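Long-range contact in beta-lactamase (PDB 6N36), which probably hydrolyses the amide bond of beta-lactam rings, as expected of a metallo-beta-lactamase-fold enzyme that holds two zinc ions: residues D220-P225 with F247-G252. Sequence-based numbering, arbitrary orientation.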
ATOM      1  N   ASP A 220       9.565  -3.185 -13.977  1.00 26.82           N
ATOM      2  CA  ASP A 220      11.017  -2.992 -13.800  1.00 27.65           C
ATOM      3  C   ASP A 220      11.377  -2.977 -12.318  1.00 26.21           C
ATOM      4  O   ASP A 220      12.402  -3.572 -11.935  1.00 28.48           O
ATOM      5  CB  ASP A 220      11.454  -1.688 -14.479  1.00 29.14           C
ATOM      6  CG  ASP A 220      11.208  -1.701 -15.985  1.00 32.02           C
ATOM      7  OD1 ASP A 220      11.634  -2.687 -16.606  1.00 36.19           O
ATOM      8  OD2 ASP A 220      10.533  -0.780 -16.503  1.00 32.48           O
ATOM      9  N   LEU A 221      10.639  -2.171 -11.542  1.00 25.16           N
ATOM     10  CA  LEU A 221      10.990  -1.922 -10.128  1.00 24.18           C
ATOM     11  C   LEU A 221       9.783  -2.327  -9.263  1.00 22.92           C
ATOM     12  O   LEU A 221       8.679  -2.151  -9.721  1.00 23.09           O
ATOM     13  CB  LEU A 221      11.280  -0.443  -9.907  1.00 24.32           C
ATOM     14  CG  LEU A 221      12.251   0.231 -10.874  1.00 25.40           C
ATOM     15  CD1 LEU A 221      12.449   1.676 -10.444  1.00 25.60           C
ATOM     16  CD2 LEU A 221      13.582  -0.521 -10.909  1.00 26.42           C
ATOM     17  N   TRP A 222      10.024  -2.772  -8.048  1.00 23.41           N
ATOM     18  CA  TRP A 222       8.889  -3.045  -7.122  1.00 21.83           C
ATOM     19  C   TRP A 222       9.190  -2.594  -5.712  1.00 21.79           C
ATOM     20  O   TRP A 222      10.316  -2.725  -5.281  1.00 22.23           O
ATOM     21  CB  TRP A 222       8.416  -4.500  -7.178  1.00 22.87           C
ATOM     22  CG  TRP A 222       9.314  -5.527  -6.547  1.00 23.19           C
ATOM     23  CD1 TRP A 222      10.486  -6.043  -7.040  1.00 24.31           C
ATOM     24  CD2 TRP A 222       9.068  -6.221  -5.313  1.00 22.93           C
ATOM     25  NE1 TRP A 222      11.005  -6.961  -6.160  1.00 24.78           N
ATOM     26  CE2 TRP A 222      10.137  -7.119  -5.106  1.00 24.28           C
ATOM     27  CE3 TRP A 222       8.027  -6.184  -4.371  1.00 22.67           C
ATOM     28  CZ2 TRP A 222      10.212  -7.956  -3.994  1.00 24.23           C
ATOM     29  CZ3 TRP A 222       8.087  -7.044  -3.302  1.00 23.00           C
ATOM     30  CH2 TRP A 222       9.176  -7.897  -3.104  1.00 23.11           C
ATOM     31  N   LEU A 223       8.119  -2.223  -5.016  1.00 20.80           N
ATOM     32  CA  LEU A 223       8.168  -1.926  -3.569  1.00 20.47           C
ATOM     33  C   LEU A 223       6.856  -2.457  -3.001  1.00 20.00           C
ATOM     34  O   LEU A 223       5.996  -2.889  -3.734  1.00 20.13           O
ATOM     35  CB  LEU A 223       8.359  -0.434  -3.284  1.00 22.01           C
ATOM     36  CG  LEU A 223       9.685   0.179  -3.796  1.00 22.32           C
ATOM     37  CD1 LEU A 223       9.519   0.668  -5.210  1.00 24.84           C
ATOM     38  CD2 LEU A 223      10.139   1.309  -2.917  1.00 23.96           C
ATOM     39  N   ALA A 224       6.770  -2.473  -1.697  1.00 19.21           N
ATOM     40  CA  ALA A 224       5.615  -3.057  -0.992  1.00 19.44           C
ATOM     41  C   ALA A 224       5.359  -2.261   0.286  1.00 19.57           C
ATOM     42  O   ALA A 224       6.136  -1.395   0.646  1.00 20.34           O
ATOM     43  CB  ALA A 224       5.907  -4.517  -0.689  1.00 20.03           C
ATOM     44  N   PRO A 225       4.237  -2.543   0.976  1.00 19.43           N
ATOM     45  CA  PRO A 225       3.828  -1.738   2.108  1.00 19.27           C
ATOM     46  C   PRO A 225       4.675  -1.928   3.363  1.00 18.92           C
ATOM     47  O   PRO A 225       4.567  -1.080   4.210  1.00 20.31           O
ATOM     48  CB  PRO A 225       2.390  -2.190   2.372  1.00 21.33           C
ATOM     49  CG  PRO A 225       1.899  -2.693   1.052  1.00 21.09           C
ATOM     50  CD  PRO A 225       3.113  -3.378   0.469  1.00 20.77           C
ATOM     51  N   PHE A 247      16.018  -1.100  -6.853  1.00 27.14           N
ATOM     52  CA  PHE A 247      14.683  -1.741  -6.667  1.00 25.72           C
ATOM     53  C   PHE A 247      14.331  -2.683  -7.824  1.00 26.19           C
ATOM     54  O   PHE A 247      13.201  -3.155  -7.938  1.00 26.31           O
ATOM     55  CB  PHE A 247      13.615  -0.684  -6.388  1.00 24.27           C
ATOM     56  CG  PHE A 247      13.880   0.035  -5.101  1.00 24.61           C
ATOM     57  CD1 PHE A 247      13.613  -0.572  -3.895  1.00 25.26           C
ATOM     58  CD2 PHE A 247      14.482   1.285  -5.102  1.00 25.84           C
ATOM     59  CE1 PHE A 247      13.931   0.065  -2.698  1.00 25.10           C
ATOM     60  CE2 PHE A 247      14.781   1.921  -3.904  1.00 25.94           C
ATOM     61  CZ  PHE A 247      14.500   1.302  -2.712  1.00 25.72           C
ATOM     62  N   SER A 248      15.309  -2.970  -8.684  1.00 28.20           N
ATOM     63  CA  SER A 248      15.191  -4.034  -9.706  1.00 28.74           C
ATOM     64  C   SER A 248      15.516  -5.349  -9.002  1.00 29.59           C
ATOM     65  O   SER A 248      16.686  -5.530  -8.547  1.00 30.79           O
ATOM     66  CB  SER A 248      16.121  -3.763 -10.864  1.00 31.80           C
ATOM     67  OG  SER A 248      16.040  -4.822 -11.827  1.00 32.77           O
ATOM     68  N   ASP A 249      14.533  -6.238  -8.859  1.00 28.10           N
ATOM     69  CA  ASP A 249      14.717  -7.458  -8.040  1.00 28.48           C
ATOM     70  C   ASP A 249      13.611  -8.445  -8.366  1.00 28.58           C
ATOM     71  O   ASP A 249      12.802  -8.777  -7.453  1.00 27.64           O
ATOM     72  CB  ASP A 249      14.741  -7.135  -6.544  1.00 28.57           C
ATOM     73  CG  ASP A 249      14.853  -8.358  -5.659  1.00 30.68           C
ATOM     74  OD1 ASP A 249      15.463  -9.335  -6.128  1.00 32.15           O
ATOM     75  OD2 ASP A 249      14.310  -8.332  -4.521  1.00 31.58           O
ATOM     76  N   ARG A 250      13.587  -8.948  -9.597  1.00 28.87           N
ATOM     77  CA  ARG A 250      12.568  -9.942  -9.971  1.00 29.21           C
ATOM     78  C   ARG A 250      12.714 -11.206  -9.112  1.00 28.94           C
ATOM     79  O   ARG A 250      11.709 -11.783  -8.713  1.00 27.01           O
ATOM     80  CB  ARG A 250      12.634 -10.298 -11.453  1.00 31.14           C
ATOM     81  CG  ARG A 250      11.541 -11.249 -11.878  1.00 30.51           C
ATOM     82  CD  ARG A 250      10.158 -10.654 -11.868  1.00 30.92           C
ATOM     83  NE  ARG A 250       9.161 -11.694 -11.745  1.00 30.73           N
ATOM     84  CZ  ARG A 250       7.892 -11.573 -12.105  1.00 30.58           C
ATOM     85  NH1 ARG A 250       7.493 -10.479 -12.731  1.00 31.21           N
ATOM     86  NH2 ARG A 250       7.060 -12.571 -11.881  1.00 30.90           N
ATOM     87  N   ALA A 251      13.935 -11.672  -8.874  1.00 30.00           N
ATOM     88  CA  ALA A 251      14.175 -12.884  -8.078  1.00 31.21           C
ATOM     89  C   ALA A 251      13.504 -12.759  -6.705  1.00 28.93           C
ATOM     90  O   ALA A 251      12.885 -13.731  -6.266  1.00 28.82           O
ATOM     91  CB  ALA A 251      15.658 -13.120  -7.959  1.00 33.47           C
ATOM     92  N   GLY A 252      13.645 -11.618  -6.025  1.00 29.29           N
ATOM     93  CA  GLY A 252      13.113 -11.440  -4.667  1.00 28.08           C
ATOM     94  C   GLY A 252      11.593 -11.425  -4.697  1.00 27.34           C
ATOM     95  O   GLY A 252      10.969 -11.955  -3.775  1.00 27.15           O
TER
HETATM   96  O   HOH W   1      12.049  -5.763 -10.213  1.00 27.23           O
HETATM   97  O   HOH W   2      14.177  -4.468 -13.639  1.00 42.11           O
HETATM   98  O   HOH W   3      12.667  -3.983  -5.220  1.00 24.43           O
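The indole of Trp222 turns its NE1 edge to the carbonyl of Asp249; one water lies in plane at its edge, and another, which joins Trp222 O and Phe247 O, sits over one face, toward the rim. That second water is also in plane at the edge of the Phe247 ring, over one face of which lies Leu223 CD2, a CH-pi contact 4.2 Å from the centroid. Apolar Leu223 and Phe247 suit this buried place, where Ile25 and Phe23 of strand 23-26 also touch the phenyl. The Trp222 NE1–Asp249 O bond is 2.9 Å long but bent (141° at the hydrogen), and NE1 lies above the carbonyl plane. Tryptophan suits its place because it packs CZ2 against Gly252 C and still offers a donor. Trp222 N donates to Phe247 O (3.2 Å), which also receives the CA-H of Leu221. Asp249 suits the N-cap of helix 250-268: its short carboxylate reaches Gly252 N through OD1 (2.9 Å), while OD2, given room by the bare CA of Gly252, forms a salt bridge with Lys235. The C-terminal helix thus starts against edge strand 221-223, in the alpha-beta/beta-alpha sandwich of metallo-beta-lactamases.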